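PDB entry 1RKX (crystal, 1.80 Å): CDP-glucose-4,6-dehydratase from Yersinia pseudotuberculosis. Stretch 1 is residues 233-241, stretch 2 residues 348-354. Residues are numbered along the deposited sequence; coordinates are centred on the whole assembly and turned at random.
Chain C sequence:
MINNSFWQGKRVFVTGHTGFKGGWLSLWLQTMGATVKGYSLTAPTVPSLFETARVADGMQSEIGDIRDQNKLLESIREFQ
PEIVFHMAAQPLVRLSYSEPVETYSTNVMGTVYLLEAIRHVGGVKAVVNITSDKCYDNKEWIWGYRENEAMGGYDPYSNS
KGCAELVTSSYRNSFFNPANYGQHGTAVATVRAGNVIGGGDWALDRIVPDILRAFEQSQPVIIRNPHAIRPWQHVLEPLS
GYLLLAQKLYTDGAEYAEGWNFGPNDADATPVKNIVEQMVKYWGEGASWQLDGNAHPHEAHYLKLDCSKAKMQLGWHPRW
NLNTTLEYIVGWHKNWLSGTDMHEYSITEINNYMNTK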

# COMPACT_ATOMS: atom_id res chain seq x y z
N GLN C 233 21.57 -17.59 -8.90
CA GLN C 233 21.91 -17.08 -10.23
C GLN C 233 23.42 -16.97 -10.37
O GLN C 233 24.13 -16.64 -9.41
CB GLN C 233 21.28 -15.71 -10.47
CG GLN C 233 21.64 -14.66 -9.42
CD GLN C 233 20.93 -13.34 -9.65
OE1 GLN C 233 20.85 -12.50 -8.74
NE2 GLN C 233 20.41 -13.14 -10.86
N HIS C 234 23.93 -17.27 -11.56
CA HIS C 234 25.36 -17.19 -11.80
C HIS C 234 25.74 -15.72 -11.66
O HIS C 234 24.98 -14.83 -12.05
CB HIS C 234 25.69 -17.70 -13.20
CG HIS C 234 27.16 -17.87 -13.45
ND1 HIS C 234 27.99 -16.81 -13.72
CD2 HIS C 234 27.94 -18.97 -13.45
CE1 HIS C 234 29.23 -17.25 -13.89
NE2 HIS C 234 29.22 -18.56 -13.72
N VAL C 235 26.91 -15.47 -11.09
CA VAL C 235 27.39 -14.12 -10.86
C VAL C 235 27.35 -13.22 -12.10
O VAL C 235 27.13 -12.02 -11.99
CB VAL C 235 28.83 -14.14 -10.27
CG1 VAL C 235 29.79 -14.85 -11.22
CG2 VAL C 235 29.29 -12.72 -9.97
N LEU C 236 27.54 -13.80 -13.28
CA LEU C 236 27.52 -12.99 -14.49
C LEU C 236 26.12 -12.47 -14.87
O LEU C 236 26.00 -11.50 -15.61
CB LEU C 236 28.11 -13.78 -15.66
CG LEU C 236 29.57 -14.21 -15.49
CD1 LEU C 236 30.02 -15.01 -16.71
CD2 LEU C 236 30.46 -12.98 -15.30
N GLU C 237 25.07 -13.10 -14.35
CA GLU C 237 23.71 -12.67 -14.65
C GLU C 237 23.43 -11.26 -14.13
O GLU C 237 23.09 -10.37 -14.91
CB GLU C 237 22.70 -13.68 -14.08
CG GLU C 237 22.91 -15.11 -14.60
CD GLU C 237 22.14 -15.42 -15.88
OE1 GLU C 237 22.09 -14.57 -16.80
OE2 GLU C 237 21.58 -16.54 -15.98
N PRO C 238 23.54 -11.03 -12.81
CA PRO C 238 23.27 -9.66 -12.37
C PRO C 238 24.31 -8.68 -12.92
O PRO C 238 23.98 -7.53 -13.23
CB PRO C 238 23.31 -9.76 -10.84
CG PRO C 238 24.22 -10.94 -10.60
CD PRO C 238 23.76 -11.92 -11.66
N LEU C 239 25.56 -9.12 -13.03
CA LEU C 239 26.61 -8.25 -13.55
C LEU C 239 26.27 -7.77 -14.96
O LEU C 239 26.53 -6.61 -15.31
CB LEU C 239 27.96 -8.96 -13.53
CG LEU C 239 28.80 -8.76 -12.25
CD1 LEU C 239 27.98 -9.10 -11.02
CD2 LEU C 239 30.06 -9.61 -12.32
N SER C 240 25.69 -8.64 -15.78
CA SER C 240 25.32 -8.23 -17.13
C SER C 240 24.30 -7.11 -17.02
O SER C 240 24.30 -6.17 -17.81
CB SER C 240 24.76 -9.41 -17.94
OG SER C 240 23.54 -9.90 -17.41
N GLY C 241 23.43 -7.21 -16.02
CA GLY C 241 22.42 -6.18 -15.81
C GLY C 241 23.06 -4.87 -15.37
O GLY C 241 22.66 -3.80 -15.83
N THR C 348 37.41 -16.69 -20.60
CA THR C 348 36.65 -17.52 -21.52
C THR C 348 35.23 -17.71 -21.00
O THR C 348 34.28 -17.77 -21.79
CB THR C 348 37.32 -18.90 -21.71
OG1 THR C 348 38.58 -18.73 -22.37
CG2 THR C 348 36.43 -19.82 -22.54
N GLU C 349 35.07 -17.81 -19.68
CA GLU C 349 33.75 -17.98 -19.11
C GLU C 349 32.91 -16.75 -19.43
O GLU C 349 31.74 -16.86 -19.78
CB GLU C 349 33.83 -18.18 -17.59
CG GLU C 349 32.49 -18.48 -16.96
CD GLU C 349 32.53 -19.70 -16.07
OE1 GLU C 349 33.09 -20.73 -16.50
OE2 GLU C 349 31.99 -19.64 -14.95
N ILE C 350 33.52 -15.58 -19.31
CA ILE C 350 32.82 -14.34 -19.62
C ILE C 350 32.43 -14.34 -21.09
O ILE C 350 31.32 -13.94 -21.45
CB ILE C 350 33.71 -13.12 -19.31
CG1 ILE C 350 33.84 -12.96 -17.79
CG2 ILE C 350 33.12 -11.87 -19.95
CD1 ILE C 350 34.92 -11.98 -17.35
N ASN C 351 33.34 -14.81 -21.95
CA ASN C 351 33.05 -14.86 -23.38
C ASN C 351 31.91 -15.83 -23.67
O ASN C 351 31.03 -15.54 -24.48
CB ASN C 351 34.30 -15.28 -24.17
CG ASN C 351 35.38 -14.22 -24.17
OD1 ASN C 351 35.09 -13.03 -24.32
ND2 ASN C 351 36.63 -14.64 -24.02
N ASN C 352 31.92 -16.98 -23.00
CA ASN C 352 30.87 -17.97 -23.18
C ASN C 352 29.52 -17.35 -22.82
O ASN C 352 28.52 -17.59 -23.49
CB ASN C 352 31.13 -19.19 -22.29
CG ASN C 352 32.24 -20.07 -22.83
OD1 ASN C 352 32.78 -20.92 -22.12
ND2 ASN C 352 32.57 -19.89 -24.10
N TYR C 353 29.51 -16.56 -21.75
CA TYR C 353 28.28 -15.91 -21.31
C TYR C 353 27.80 -14.91 -22.36
O TYR C 353 26.64 -14.94 -22.77
CB TYR C 353 28.50 -15.17 -19.99
CG TYR C 353 27.23 -14.57 -19.43
CD1 TYR C 353 26.37 -15.34 -18.66
CD2 TYR C 353 26.87 -13.25 -19.71
CE1 TYR C 353 25.17 -14.81 -18.18
CE2 TYR C 353 25.68 -12.72 -19.24
CZ TYR C 353 24.83 -13.51 -18.47
OH TYR C 353 23.65 -12.99 -18.00
N MET C 354 28.69 -14.02 -22.78
CA MET C 354 28.32 -13.02 -23.76
C MET C 354 27.86 -13.61 -25.08
O MET C 354 26.99 -13.06 -25.74
CB MET C 354 29.47 -12.05 -24.02
CG MET C 354 29.72 -11.09 -22.87
SD MET C 354 30.40 -9.52 -23.44
CE MET C 354 32.14 -9.94 -23.59

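The helices 236-241 and 348-354 approach no closer than 11.4 Å between their axes, and their N-to-C directions differ by 68°. At that separation the backbones do not touch each other, and side chains must bridge the gap. Tyr353 and Leu236, whose CA atoms lie 7.5 Å apart, cover most of it: 112 and 85 Å² of their surfaces are covered by the opposite stretch, out of 332 Å² buried in all.

Tyr353 points its CA-to-CB bond toward stretch 1 and adopts chi1 t (-175°), which sets the ring anti to its own N; bond direction and rotamer together carry the ring to stretch 1. With chi2 at 85°, one ring face is presented to Leu236: CB of Leu236 sits 3.9 Å from the ring centroid of Tyr353 and only 14° off the ring normal, a CH-pi contact over the face. The same reach carries the hydroxyl to Glu237, where Tyr353 OH donates to Glu237 OE1 at 2.5 Å, a short hydrogen bond. The carboxylate oxygen OE1 lies at the ring edge, near its plane, as expected for an acceptor reached through a phenol oxygen.

Glu237 meets this hydroxyl by bending. Its CA-to-CB bond points sideways, but chi1 m (-57°) and chi2 m (-89°) fold the chain so that its end comes nearer to stretch 2. Ser240, one turn on, uses chi1 p (64°) to place OG 2.6 Å from Glu237 O, to which it donates a hydrogen bond within its own helix. That rotamer also leaves Ser240 OG 3.1 Å from Tyr353 OH; the geometry does not settle whether those two are bonded.

Leu236 has the common m,t rotamer (chi1 -61°, chi2 179°), which sends its methyls across to helix 348-354. Leu236 CD1 lies 3.6 Å from Tyr353 CB and 4.1 Å from Ile350 CA, and Leu236 CD2 lies 4.2 Å from Ile350 CG1. The residue thus covers the ring with its CB and sets CD1 beside the ring's root.

His234 works with both ring nitrogens. Its chi1 t (-170°) and chi2 of -78° set His234 ND1 to accept from Leu236 N at 3.1 Å with a nearly straight N-H...acceptor angle of 172°, a capping bond at the turn into the helix. With ND1 acting as acceptor, the far side of the ring is free to donate: His234 NE2 gives a hydrogen bond to Glu349 OE2 at 3.2 Å and 146°, less linear than the cap. Glu349 reaches it with chi1 t (-175°) and an off-well chi2 of 129°, placing OE2 at the imidazole edge, near its plane.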